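Local atomic coordinates of transcriptional regulator (LacI family) (Clostridium acetobutylicum ATCC 824, PDB entry 3G85), a protein that probably acts as a DNA-binding transcription factor of the LacI family, its periplasmic-binding-protein-like core following a helix-turn-helix domain absent from the crystallised fragment. Residues A[29-34]-A[47-52]; A[181-186]-A[204-209]. All blocks are in the same frame, centred on the assembly; numbering follows the deposited sequence.

Contact 1: residues A[29-34]-A[47-52]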
loop_
_atom_site.group_PDB
_atom_site.type_symbol
_atom_site.label_atom_id
_atom_site.label_comp_id
_atom_site.label_asym_id
_atom_site.label_seq_id
_atom_site.Cartn_x
_atom_site.Cartn_y
_atom_site.Cartn_z
ATOM N N ARG A 29 11.104 1.724 -0.225
ATOM C CA ARG A 29 10.774 1.015 -1.464
ATOM C C ARG A 29 10.661 1.960 -2.635
ATOM O O ARG A 29 11.010 1.622 -3.777
ATOM C CB ARG A 29 9.444 0.272 -1.283
ATOM C CG ARG A 29 9.519 -0.777 -0.121
ATOM C CD ARG A 29 8.262 -1.625 -0.133
ATOM N NE ARG A 29 8.257 -2.535 -1.277
ATOM C CZ ARG A 29 7.297 -3.433 -1.500
ATOM N NH1 ARG A 29 6.248 -3.475 -0.682
ATOM N NH2 ARG A 29 7.362 -4.232 -2.554
ATOM N N PHE A 30 10.111 3.125 -2.362
ATOM C CA PHE A 30 10.025 4.153 -3.391
ATOM C C PHE A 30 11.421 4.592 -3.825
ATOM O O PHE A 30 11.728 4.669 -5.021
ATOM C CB PHE A 30 9.293 5.348 -2.829
ATOM C CG PHE A 30 7.830 5.284 -3.011
ATOM C CD1 PHE A 30 7.244 5.899 -4.113
ATOM C CD2 PHE A 30 7.034 4.628 -2.071
ATOM C CE1 PHE A 30 5.834 5.885 -4.293
ATOM C CE2 PHE A 30 5.611 4.603 -2.231
ATOM C CZ PHE A 30 5.026 5.226 -3.367
ATOM N N LEU A 31 12.251 4.907 -2.844
ATOM C CA LEU A 31 13.640 5.283 -3.118
ATOM C C LEU A 31 14.365 4.145 -3.848
ATOM O O LEU A 31 15.034 4.376 -4.849
ATOM C CB LEU A 31 14.345 5.671 -1.810
ATOM C CG LEU A 31 15.769 6.219 -1.960
ATOM C CD1 LEU A 31 15.710 7.443 -2.869
ATOM C CD2 LEU A 31 16.392 6.558 -0.608
ATOM N N ARG A 32 14.219 2.912 -3.363
ATOM C CA ARG A 32 14.876 1.783 -4.023
ATOM C C ARG A 32 14.424 1.682 -5.459
ATOM O O ARG A 32 15.254 1.535 -6.353
ATOM C CB ARG A 32 14.611 0.456 -3.317
ATOM C CG ARG A 32 15.494 -0.647 -3.852
ATOM C CD ARG A 32 15.154 -2.029 -3.312
ATOM N NE ARG A 32 14.957 -2.063 -1.863
ATOM C CZ ARG A 32 15.910 -2.192 -0.946
ATOM N NH1 ARG A 32 17.205 -2.270 -1.301
ATOM N NH2 ARG A 32 15.558 -2.218 0.348
ATOM N N GLY A 33 13.108 1.773 -5.693
ATOM C CA GLY A 33 12.578 1.669 -7.052
ATOM C C GLY A 33 13.065 2.801 -7.945
ATOM O O GLY A 33 13.394 2.570 -9.129
ATOM N N LEU A 34 13.102 4.014 -7.391
ATOM C CA LEU A 34 13.569 5.192 -8.147
ATOM C C LEU A 34 15.076 5.128 -8.455
ATOM O O LEU A 34 15.455 5.343 -9.602
ATOM C CB LEU A 34 13.231 6.509 -7.451
ATOM C CG LEU A 34 11.729 6.836 -7.293
ATOM C CD1 LEU A 34 11.627 8.013 -6.324
ATOM C CD2 LEU A 34 10.984 7.093 -8.621
ATOM N N VAL A 47 15.846 13.203 -9.156
ATOM C CA VAL A 47 14.652 13.023 -8.345
ATOM C C VAL A 47 14.890 13.706 -6.997
ATOM O O VAL A 47 16.008 13.724 -6.466
ATOM C CB VAL A 47 14.334 11.505 -8.133
ATOM C CG1 VAL A 47 13.286 11.310 -7.017
ATOM C CG2 VAL A 47 13.838 10.871 -9.436
ATOM N N VAL A 48 13.825 14.255 -6.448
ATOM C CA VAL A 48 13.858 14.968 -5.196
ATOM C C VAL A 48 12.648 14.431 -4.430
ATOM O O VAL A 48 11.649 14.082 -5.063
ATOM C CB VAL A 48 13.748 16.447 -5.569
ATOM C CG1 VAL A 48 13.001 17.233 -4.586
ATOM C CG2 VAL A 48 15.148 17.000 -5.848
ATOM N N ILE A 49 12.768 14.234 -3.109
ATOM C CA ILE A 49 11.622 13.848 -2.288
ATOM C C ILE A 49 11.211 15.073 -1.444
ATOM O O ILE A 49 12.055 15.666 -0.755
ATOM C CB ILE A 49 11.947 12.613 -1.404
ATOM C CG1 ILE A 49 12.372 11.401 -2.262
ATOM C CG2 ILE A 49 10.765 12.247 -0.483
ATOM C CD1 ILE A 49 13.106 10.336 -1.418
ATOM N N CYS A 50 9.935 15.445 -1.534
ATOM C CA CYS A 50 9.357 16.602 -0.858
ATOM C C CYS A 50 8.297 16.149 0.159
ATOM O O CYS A 50 7.098 16.002 -0.174
ATOM C CB CYS A 50 8.727 17.553 -1.881
ATOM S SG CYS A 50 9.881 18.149 -3.120
ATOM N N PRO A 51 8.726 15.950 1.418
ATOM C CA PRO A 51 7.780 15.679 2.508
ATOM C C PRO A 51 6.869 16.895 2.650
ATOM O O PRO A 51 7.352 18.041 2.585
ATOM C CB PRO A 51 8.700 15.557 3.735
ATOM C CG PRO A 51 10.046 15.216 3.199
ATOM C CD PRO A 51 10.124 16.001 1.907
ATOM N N TYR A 52 5.580 16.674 2.770
ATOM C CA TYR A 52 4.659 17.744 3.093
ATOM C C TYR A 52 3.606 17.245 4.062
ATOM O O TYR A 52 3.358 16.047 4.181
ATOM C CB TYR A 52 4.023 18.284 1.809
ATOM C CG TYR A 52 3.064 17.322 1.165
ATOM C CD1 TYR A 52 3.528 16.324 0.303
ATOM C CD2 TYR A 52 1.679 17.428 1.376
ATOM C CE1 TYR A 52 2.622 15.419 -0.289
ATOM C CE2 TYR A 52 0.788 16.534 0.800
ATOM C CZ TYR A 52 1.267 15.537 -0.048
ATOM O OH TYR A 52 0.391 14.638 -0.665
#
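Leu34 and Leu31 of helix 27-40 meet Val47 and Ile49 of strand 46-52, respectively, inside a beta-alpha-beta unit, in which strand 13-19 leads into the helix and the helix returns to the parallel neighbour of that strand. The crossover belongs to the six-stranded parallel sheet of one lobe of the periplasmic-binding-protein-like fold.

Between the two segments the contact is wholly apolar, and methyl groups do the touching. Leu34 points from the helix toward the strand, and its CD1 lies 3.8 Å from CG1 of Val47, the two side chains crossing at about a right angle. With chi1 of Val47 at 167°, CG1 stands opposite the backbone N and is the branch that reaches Leu34. Val47 also touches Leu38 one helical turn further on, while Leu34 packs against Ala249 and Ile253 of helix 245-260. This leucine is therefore buried between the strand and a second helix.

Each backbone is held by hydrogen bonds of its own. Along the helix, Gly33 N donates to Arg29 O at 2.8 Å and Leu34 N to Phe30 O at the same distance. Backbone hydrogen bonds tie the strand to strand 13-19, Val48 pairing with Ile14 and Leu16, and Cys50 with Leu16 and Trp18. The Arg29 side chain forms salt bridges through NE to Glu246, near the start of helix 245-260, and through NH2 to Asp242, at the end of strand 239-242 in the mixed sheet, and so ties the helix to the other lobe.

The looser apolar pair is Leu31 with Ile49, where the backbones are 8.8 Å apart between CA of Leu31 and CA of Ile49. Leu31 is partly exposed, and Ile49 also rests on Ile27. The two side chains cross at about a right angle, and their ends meet, Ile49 CD1 lying 4.2 Å from Leu31 CD1.

Contact 2: residues A[181-186]-A[204-209]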
loop_
_atom_site.group_PDB
_atom_site.type_symbol
_atom_site.label_atom_id
_atom_site.label_comp_id
_atom_site.label_asym_id
_atom_site.label_seq_id
_atom_site.Cartn_x
_atom_site.Cartn_y
_atom_site.Cartn_z
ATOM N N LYS A 181 -5.357 -7.933 22.285
ATOM C CA LYS A 181 -6.837 -7.881 22.270
ATOM C C LYS A 181 -7.414 -9.109 21.595
ATOM O O LYS A 181 -8.343 -9.728 22.126
ATOM C CB LYS A 181 -7.330 -6.643 21.541
ATOM C CG LYS A 181 -6.816 -5.387 22.098
ATOM C CD LYS A 181 -7.311 -4.195 21.293
ATOM C CE LYS A 181 -6.557 -2.952 21.762
ATOM N NZ LYS A 181 -6.827 -1.741 20.951
ATOM N N LEU A 182 -6.890 -9.454 20.416
ATOM C CA LEU A 182 -7.292 -10.672 19.711
ATOM C C LEU A 182 -7.283 -11.844 20.676
ATOM O O LEU A 182 -8.208 -12.645 20.672
ATOM C CB LEU A 182 -6.359 -11.004 18.524
ATOM C CG LEU A 182 -6.679 -12.203 17.625
ATOM C CD1 LEU A 182 -8.042 -12.011 16.907
ATOM C CD2 LEU A 182 -5.564 -12.492 16.598
HETATM N N MSE A 183 -6.248 -11.912 21.509
HETATM C CA MSE A 183 -6.080 -13.017 22.454
HETATM C C MSE A 183 -7.136 -13.024 23.576
HETATM O O MSE A 183 -7.360 -14.058 24.199
HETATM C CB MSE A 183 -4.675 -13.021 23.069
HETATM C CG MSE A 183 -3.542 -13.280 22.081
HETATM SE SE MSE A 183 -3.577 -15.091 21.369
HETATM C CE MSE A 183 -4.710 -14.907 19.793
ATOM N N LYS A 184 -7.763 -11.885 23.814
ATOM C CA LYS A 184 -8.832 -11.788 24.817
ATOM C C LYS A 184 -10.181 -12.284 24.341
ATOM O O LYS A 184 -11.067 -12.525 25.172
ATOM C CB LYS A 184 -8.963 -10.371 25.338
ATOM C CG LYS A 184 -7.939 -10.078 26.371
ATOM C CD LYS A 184 -7.923 -8.639 26.731
ATOM C CE LYS A 184 -6.685 -8.412 27.607
ATOM N NZ LYS A 184 -6.743 -7.075 28.168
ATOM N N LEU A 185 -10.338 -12.431 23.024
ATOM C CA LEU A 185 -11.582 -12.917 22.441
ATOM C C LEU A 185 -11.892 -14.324 22.964
ATOM O O LEU A 185 -10.986 -15.158 23.138
ATOM C CB LEU A 185 -11.565 -12.841 20.902
ATOM C CG LEU A 185 -11.634 -11.463 20.203
ATOM C CD1 LEU A 185 -11.162 -11.528 18.764
ATOM C CD2 LEU A 185 -13.031 -10.879 20.216
ATOM N N LYS A 186 -13.167 -14.558 23.276
ATOM C CA LYS A 186 -13.602 -15.872 23.738
ATOM C C LYS A 186 -13.322 -16.929 22.681
ATOM O O LYS A 186 -12.837 -18.008 23.005
ATOM C CB LYS A 186 -15.094 -15.879 24.097
ATOM C CG LYS A 186 -15.355 -15.721 25.583
ATOM C CD LYS A 186 -15.500 -14.260 26.002
ATOM C CE LYS A 186 -15.359 -14.123 27.503
ATOM N NZ LYS A 186 -13.929 -14.281 27.941
ATOM N N ILE A 204 2.801 -11.703 15.233
ATOM C CA ILE A 204 3.615 -12.897 15.376
ATOM C C ILE A 204 4.509 -12.802 16.621
ATOM O O ILE A 204 4.757 -13.846 17.264
ATOM C CB ILE A 204 4.412 -13.145 14.080
ATOM C CG1 ILE A 204 3.475 -13.682 13.019
ATOM C CG2 ILE A 204 5.559 -14.108 14.278
ATOM C CD1 ILE A 204 3.949 -13.285 11.645
ATOM N N SER A 205 4.949 -11.584 16.984
ATOM C CA SER A 205 5.729 -11.371 18.213
ATOM C C SER A 205 4.944 -11.977 19.403
ATOM O O SER A 205 5.474 -12.760 20.209
ATOM C CB SER A 205 5.984 -9.871 18.444
ATOM O OG SER A 205 6.658 -9.597 19.660
ATOM N N VAL A 206 3.671 -11.616 19.475
ATOM C CA VAL A 206 2.806 -12.036 20.588
ATOM C C VAL A 206 2.474 -13.531 20.485
ATOM O O VAL A 206 2.590 -14.267 21.474
ATOM C CB VAL A 206 1.533 -11.179 20.649
ATOM C CG1 VAL A 206 0.544 -11.735 21.704
ATOM C CG2 VAL A 206 1.884 -9.755 20.976
ATOM N N LEU A 207 2.069 -13.991 19.304
ATOM C CA LEU A 207 1.754 -15.407 19.104
ATOM C C LEU A 207 2.938 -16.320 19.427
ATOM O O LEU A 207 2.744 -17.431 19.963
ATOM C CB LEU A 207 1.267 -15.680 17.675
ATOM C CG LEU A 207 0.061 -14.941 17.100
ATOM C CD1 LEU A 207 -0.271 -15.556 15.759
ATOM C CD2 LEU A 207 -1.161 -14.950 18.014
ATOM N N ASN A 208 4.156 -15.884 19.093
ATOM C CA ASN A 208 5.360 -16.634 19.461
ATOM C C ASN A 208 5.578 -16.718 20.987
ATOM O O ASN A 208 5.854 -17.803 21.517
ATOM C CB ASN A 208 6.596 -16.049 18.778
ATOM C CG ASN A 208 6.660 -16.395 17.293
ATOM O OD1 ASN A 208 5.905 -17.242 16.811
ATOM N ND2 ASN A 208 7.582 -15.755 16.565
ATOM N N LYS A 209 5.463 -15.586 21.678
ATOM C CA LYS A 209 5.585 -15.516 23.138
ATOM C C LYS A 209 4.558 -16.433 23.820
ATOM O O LYS A 209 4.869 -17.107 24.793
ATOM C CB LYS A 209 5.390 -14.078 23.654
ATOM C CG LYS A 209 6.633 -13.194 23.640
ATOM C CD LYS A 209 6.435 -11.872 24.420
ATOM C CE LYS A 209 6.549 -12.086 25.941
ATOM N NZ LYS A 209 6.898 -10.856 26.747
#
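Met183, a selenomethionine in the 181-186 segment, reaches across to Val206 and Leu207 of helix 197-209. Its CB is directed toward that helix, and CG continues the approach, passing 4.4 Å from CG1 of Val206. The chain then bends at chi2 (-67°), turning the selenium toward the next residue, where SE is 4.1 Å from CD2 of Leu207. A second bend, chi3 89°, brings the terminal methyl to the same carbon, with CE 4.0 Å from Leu207 CD2. One leucine methyl is thus touched by the last two atoms of the methionine, and the two side chains cross nearly at right angles.

Both receiving residues are buried. Val206 also packs on Val176 and Ala179 of helix 172-182, and Leu207 on Ile220 of strand 219-224 and on Ile214, so Met183 adds to the apolar surroundings of both residues. Met183 additionally touches Arg210 and Ile212, just beyond the end of helix 197-209. On its own side it sits within a type I beta turn from Leu182 to Leu185, where Leu185 N bonds to Leu182 O at 3.2 Å.

Helices 172-182 and 197-209, linked through strand 191-194 and packed together in this way, are typical of the alternating alpha/beta architecture of the periplasmic-binding-protein-like fold.

In the fold
Contacts 1 and 2 lie on opposite sides of the centre of the chain, with their own centres 36 Å apart and their nearest atoms about 16 Å from each other. They follow one another in sequence, and each serves a different sheet of the bilobed fold. Contact 1 seats a helix against the edge strand of the parallel sheet, whereas contact 2 joins the 181-186 segment to helix 197-209 beside the mixed sheet that contains strands 191-194 and 219-224. The second is the more peripheral, its centre about 25 Å from the centre of the chain, against 15 Å for that of contact 1. In LacI-family regulators the effector pocket generally lies in the cleft between the lobes; these contacts lie within separate lobes.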